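Local coordinates for 4-hydroxybutyrate coenzyme A transferase (PDB 2OAS) that transfers coenzyme A between an acyl-CoA and a carboxylate, acting as a 4-hydroxybutyrate coenzyme A transferase, probably through a covalent enzyme–CoA intermediate, at the interface of chains A and B. Coordinates in Å, arbitrary orientation; residue numbers count along the deposited sequence, not the author numbering. Chains: chain A/B, 4-hydroxybutyrate coenzyme A transferase.

Contact 1: the interface of chains A and B. Residues chain A 370-373; chain B 315, 373, 376-377.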
loop_
_atom_site.group_PDB
_atom_site.type_symbol
_atom_site.label_atom_id
_atom_site.label_comp_id
_atom_site.label_asym_id
_atom_site.label_seq_id
_atom_site.Cartn_x
_atom_site.Cartn_y
_atom_site.Cartn_z
ATOM N N GLY A 370 -3.483 -14.901 -11.357
ATOM C CA GLY A 370 -2.141 -14.724 -10.834
ATOM C C GLY A 370 -1.511 -13.376 -11.107
ATOM O O GLY A 370 -0.347 -13.165 -10.775
ATOM N N ALA A 371 -2.272 -12.462 -11.697
ATOM C CA ALA A 371 -1.760 -11.135 -12.001
ATOM C C ALA A 371 -1.231 -10.463 -10.728
ATOM O O ALA A 371 -1.871 -10.493 -9.672
ATOM C CB ALA A 371 -2.856 -10.286 -12.634
ATOM N N GLY A 372 -0.046 -9.873 -10.833
ATOM C CA GLY A 372 0.540 -9.214 -9.679
ATOM C C GLY A 372 -0.089 -7.862 -9.436
ATOM O O GLY A 372 0.034 -6.949 -10.259
ATOM N N VAL A 373 -0.786 -7.720 -8.316
ATOM C CA VAL A 373 -1.394 -6.435 -8.004
ATOM C C VAL A 373 -0.320 -5.537 -7.384
ATOM O O VAL A 373 0.258 -5.889 -6.361
ATOM C CB VAL A 373 -2.543 -6.593 -6.997
ATOM C CG1 VAL A 373 -2.960 -5.223 -6.470
ATOM C CG2 VAL A 373 -3.701 -7.303 -7.643
ATOM N N GLN B 315 0.094 -12.751 -2.182
ATOM C CA GLN B 315 -0.920 -11.700 -2.333
ATOM C C GLN B 315 -2.048 -12.026 -1.369
ATOM O O GLN B 315 -2.593 -13.127 -1.380
ATOM C CB GLN B 315 -1.467 -11.610 -3.760
ATOM C CG GLN B 315 -0.424 -11.312 -4.841
ATOM C CD GLN B 315 -1.058 -10.862 -6.149
ATOM O OE1 GLN B 315 -1.492 -9.717 -6.289
ATOM N NE2 GLN B 315 -1.127 -11.781 -7.119
ATOM N N VAL B 373 -7.543 -7.530 -3.562
ATOM C CA VAL B 373 -6.257 -7.584 -2.890
ATOM C C VAL B 373 -6.175 -6.428 -1.898
ATOM O O VAL B 373 -6.246 -5.272 -2.305
ATOM C CB VAL B 373 -5.109 -7.435 -3.887
ATOM C CG1 VAL B 373 -3.805 -7.188 -3.140
ATOM C CG2 VAL B 373 -5.015 -8.675 -4.758
ATOM N N THR B 376 -0.559 -6.385 -0.566
ATOM C CA THR B 376 0.191 -6.912 -1.689
ATOM C C THR B 376 1.408 -7.764 -1.311
ATOM O O THR B 376 1.801 -7.829 -0.150
ATOM C CB THR B 376 0.671 -5.758 -2.571
ATOM O OG1 THR B 376 1.587 -4.943 -1.824
ATOM C CG2 THR B 376 -0.503 -4.908 -3.004
ATOM N N ARG B 377 1.990 -8.421 -2.313
ATOM C CA ARG B 377 3.184 -9.242 -2.145
ATOM C C ARG B 377 4.267 -8.506 -1.376
ATOM O O ARG B 377 4.751 -8.977 -0.363
ATOM C CB ARG B 377 3.812 -9.562 -3.493
ATOM C CG ARG B 377 3.021 -10.402 -4.412
ATOM C CD ARG B 377 3.653 -10.351 -5.794
ATOM N NE ARG B 377 3.115 -11.416 -6.623
ATOM C CZ ARG B 377 3.174 -11.447 -7.940
ATOM N NH1 ARG B 377 3.752 -10.462 -8.616
ATOM N NH2 ARG B 377 2.641 -12.477 -8.583
#
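The loop of chain A that runs from A:Gly370 into the one-residue strand at A:Val373 meets three pieces of chain B: the loop carrying B:Gln315, the copy of the same strand at B:Val373, and the loop residues B:Thr376 and B:Arg377. B:Gln315 bonds to the main chain of chain A. Its side chain leaves the backbone with CG beside the backbone N (chi1 -60°) and runs on extended, which carries the terminal amide up against the main chain of A:Ala371 to A:Val373. There both ends of the amide are used. NE2 of B:Gln315 donates to the carbonyl O of A:Ala371 at 3.0 Å, a fairly straight bond with the acceptor close to the amide plane, although NE2 itself stands above the plane of that carbonyl. OE1 of B:Gln315 accepts a bond of 2.9 Å from the backbone N of A:Val373, with that N above the plane of the glutamine's own side-chain carbonyl. Held at donor and acceptor alike, the amide cannot easily flip. With an alanine here, the carbonyl of A:Ala371 and the N-H of A:Val373 would probably lose these mates, and a gap would open beside the loop. The guanidinium of B:Arg377, on an extended chain, lays one face against A:Gly372, whose CA is 3.6 Å from NH1; the CA sits toward the rim of the group. B:Thr376 adds its methyl CG2, 3.6 Å from the carbonyl O of A:Val373. A:Val373 and B:Val373 reach toward each other tip to tip, each turned with CG2 beside its own backbone N (chi1 168° for CG1), CG2 to CG2 at 3.5 Å.

Contact 2: the interface of chains A and B. Residues chain A 94-96, 329, 333; chain B 337, 376, 378-379.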
loop_
_atom_site.group_PDB
_atom_site.type_symbol
_atom_site.label_atom_id
_atom_site.label_comp_id
_atom_site.label_asym_id
_atom_site.label_seq_id
_atom_site.Cartn_x
_atom_site.Cartn_y
_atom_site.Cartn_z
ATOM N N PRO A 94 9.520 -9.862 -5.184
ATOM C CA PRO A 94 8.696 -8.658 -5.103
ATOM C C PRO A 94 9.027 -7.818 -3.856
ATOM O O PRO A 94 9.044 -8.338 -2.742
ATOM C CB PRO A 94 7.279 -9.222 -5.101
ATOM C CG PRO A 94 7.432 -10.530 -4.392
ATOM C CD PRO A 94 8.715 -11.078 -4.959
ATOM N N ILE A 95 9.286 -6.526 -4.051
ATOM C CA ILE A 95 9.626 -5.643 -2.927
ATOM C C ILE A 95 9.569 -4.175 -3.308
ATOM O O ILE A 95 10.007 -3.807 -4.395
ATOM C CB ILE A 95 11.043 -5.929 -2.408
ATOM C CG1 ILE A 95 11.386 -4.976 -1.264
ATOM C CG2 ILE A 95 12.045 -5.716 -3.507
ATOM C CD1 ILE A 95 12.663 -5.326 -0.574
ATOM N N PHE A 96 9.035 -3.330 -2.422
ATOM C CA PHE A 96 8.979 -1.894 -2.729
ATOM C C PHE A 96 10.411 -1.435 -2.903
ATOM O O PHE A 96 11.302 -1.903 -2.202
ATOM C CB PHE A 96 8.320 -1.087 -1.600
ATOM C CG PHE A 96 6.930 -1.522 -1.292
ATOM C CD1 PHE A 96 5.959 -1.519 -2.282
ATOM C CD2 PHE A 96 6.615 -2.041 -0.046
ATOM C CE1 PHE A 96 4.691 -2.040 -2.041
ATOM C CE2 PHE A 96 5.351 -2.563 0.207
ATOM C CZ PHE A 96 4.387 -2.566 -0.796
ATOM N N VAL A 329 7.535 -4.137 -8.765
ATOM C CA VAL A 329 6.712 -3.258 -7.937
ATOM C C VAL A 329 7.182 -1.816 -8.044
ATOM O O VAL A 329 6.378 -0.896 -8.206
ATOM C CB VAL A 329 6.774 -3.688 -6.462
ATOM C CG1 VAL A 329 6.117 -2.636 -5.586
ATOM C CG2 VAL A 329 6.086 -5.038 -6.290
HETATM N N MSE A 333 3.280 2.793 -6.125
HETATM C CA MSE A 333 2.301 2.755 -5.053
HETATM C C MSE A 333 2.593 3.813 -3.997
HETATM O O MSE A 333 1.717 4.572 -3.596
HETATM C CB MSE A 333 2.290 1.376 -4.415
HETATM C CG MSE A 333 1.095 1.150 -3.529
HETATM SE SE MSE A 333 1.359 -0.380 -2.393
HETATM C CE MSE A 333 2.376 0.496 -1.017
ATOM N N ARG B 337 2.590 -2.075 6.927
ATOM C CA ARG B 337 3.678 -1.276 6.376
ATOM C C ARG B 337 4.387 -0.549 7.514
ATOM O O ARG B 337 5.609 -0.586 7.599
ATOM C CB ARG B 337 3.157 -0.235 5.373
ATOM C CG ARG B 337 4.279 0.554 4.651
ATOM C CD ARG B 337 5.202 -0.390 3.864
ATOM N NE ARG B 337 6.205 0.268 3.029
ATOM C CZ ARG B 337 5.936 1.081 2.013
ATOM N NH1 ARG B 337 4.683 1.368 1.692
ATOM N NH2 ARG B 337 6.925 1.583 1.282
ATOM N N THR B 376 -0.559 -6.385 -0.566
ATOM C CA THR B 376 0.191 -6.912 -1.689
ATOM C C THR B 376 1.408 -7.764 -1.311
ATOM O O THR B 376 1.801 -7.829 -0.150
ATOM C CB THR B 376 0.671 -5.758 -2.571
ATOM O OG1 THR B 376 1.587 -4.943 -1.824
ATOM C CG2 THR B 376 -0.503 -4.908 -3.004
ATOM N N ALA B 378 4.671 -7.361 -1.906
ATOM C CA ALA B 378 5.737 -6.565 -1.310
ATOM C C ALA B 378 5.521 -6.208 0.145
ATOM O O ALA B 378 6.488 -5.973 0.864
ATOM C CB ALA B 378 5.953 -5.297 -2.137
ATOM N N HIS B 379 4.256 -6.173 0.565
ATOM C CA HIS B 379 3.889 -5.843 1.944
ATOM C C HIS B 379 4.141 -6.957 2.939
ATOM O O HIS B 379 4.708 -6.733 4.006
ATOM C CB HIS B 379 2.403 -5.482 2.041
ATOM C CG HIS B 379 2.104 -4.044 1.768
ATOM N ND1 HIS B 379 1.400 -3.627 0.655
ATOM C CD2 HIS B 379 2.430 -2.923 2.457
ATOM C CE1 HIS B 379 1.309 -2.307 0.674
ATOM N NE2 HIS B 379 1.926 -1.854 1.755
#
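The contacts of the phenyl ring come first: A:Phe96 inserts its ring among B:Ala378, B:His379 and B:Arg337. The methyl CB of B:Ala378 lies over the centre of one face of the A:Phe96 ring, 3.4 Å from the centroid, a CH-pi contact. B:His379 meets the ring edge to face, with the planes 69° apart: CZ of A:Phe96 points at the middle of the imidazole, 3.4 Å from CE1 of B:His379. On the phenyl face opposite B:Ala378 comes the guanidinium of B:Arg337, tilted 28° from the ring and offset toward its rim, with CZ 3.8 Å from CD2 of A:Phe96. The arginine chain, bent at chi2, brings this flat group over the ring.

Apolar packing fills in around the phenyl. The selenomethionine A:Met333 bends at chi3 (83°), and its methyl CE touches CE1 of B:His379 at 3.4 Å, so the imidazole is pressed by two residues of chain A. A:Ile95 offers its CA to CB of B:Ala378 at 3.8 Å, with A:Val329 more distant.

A hydrogen bond within chain B, 2.8 Å between the hydroxyl OG1 of B:Thr376 and ND1 of B:His379, helps fix how the imidazole is turned toward the phenyl.

In the fold, A:Phe96 belongs to the loop between strand 91-92 and the 3-10 helix 97-99, A:Met333 and B:Arg337 sit on the two copies of helix 332-341, and B:Ala378 and B:His379 lie in the loop before strand 382-385.

The C-alpha centres of contact 1 and contact 2 are about 10 Å apart, so the two are neighbouring patches of one continuous surface. B:Thr376 belongs to both, and the loop of chain B after strand 375-375 runs on from B:Arg377 in contact 1 to B:Ala378 and B:His379 in contact 2, touching chain A along successive residues. The A:Val373–B:Val373 pair lies on or near the two-fold axis, while the bonds of B:Gln315 and all of contact 2 recur on its other side with the chains exchanged. This fits a dimer in solution, although the structure alone does not prove one.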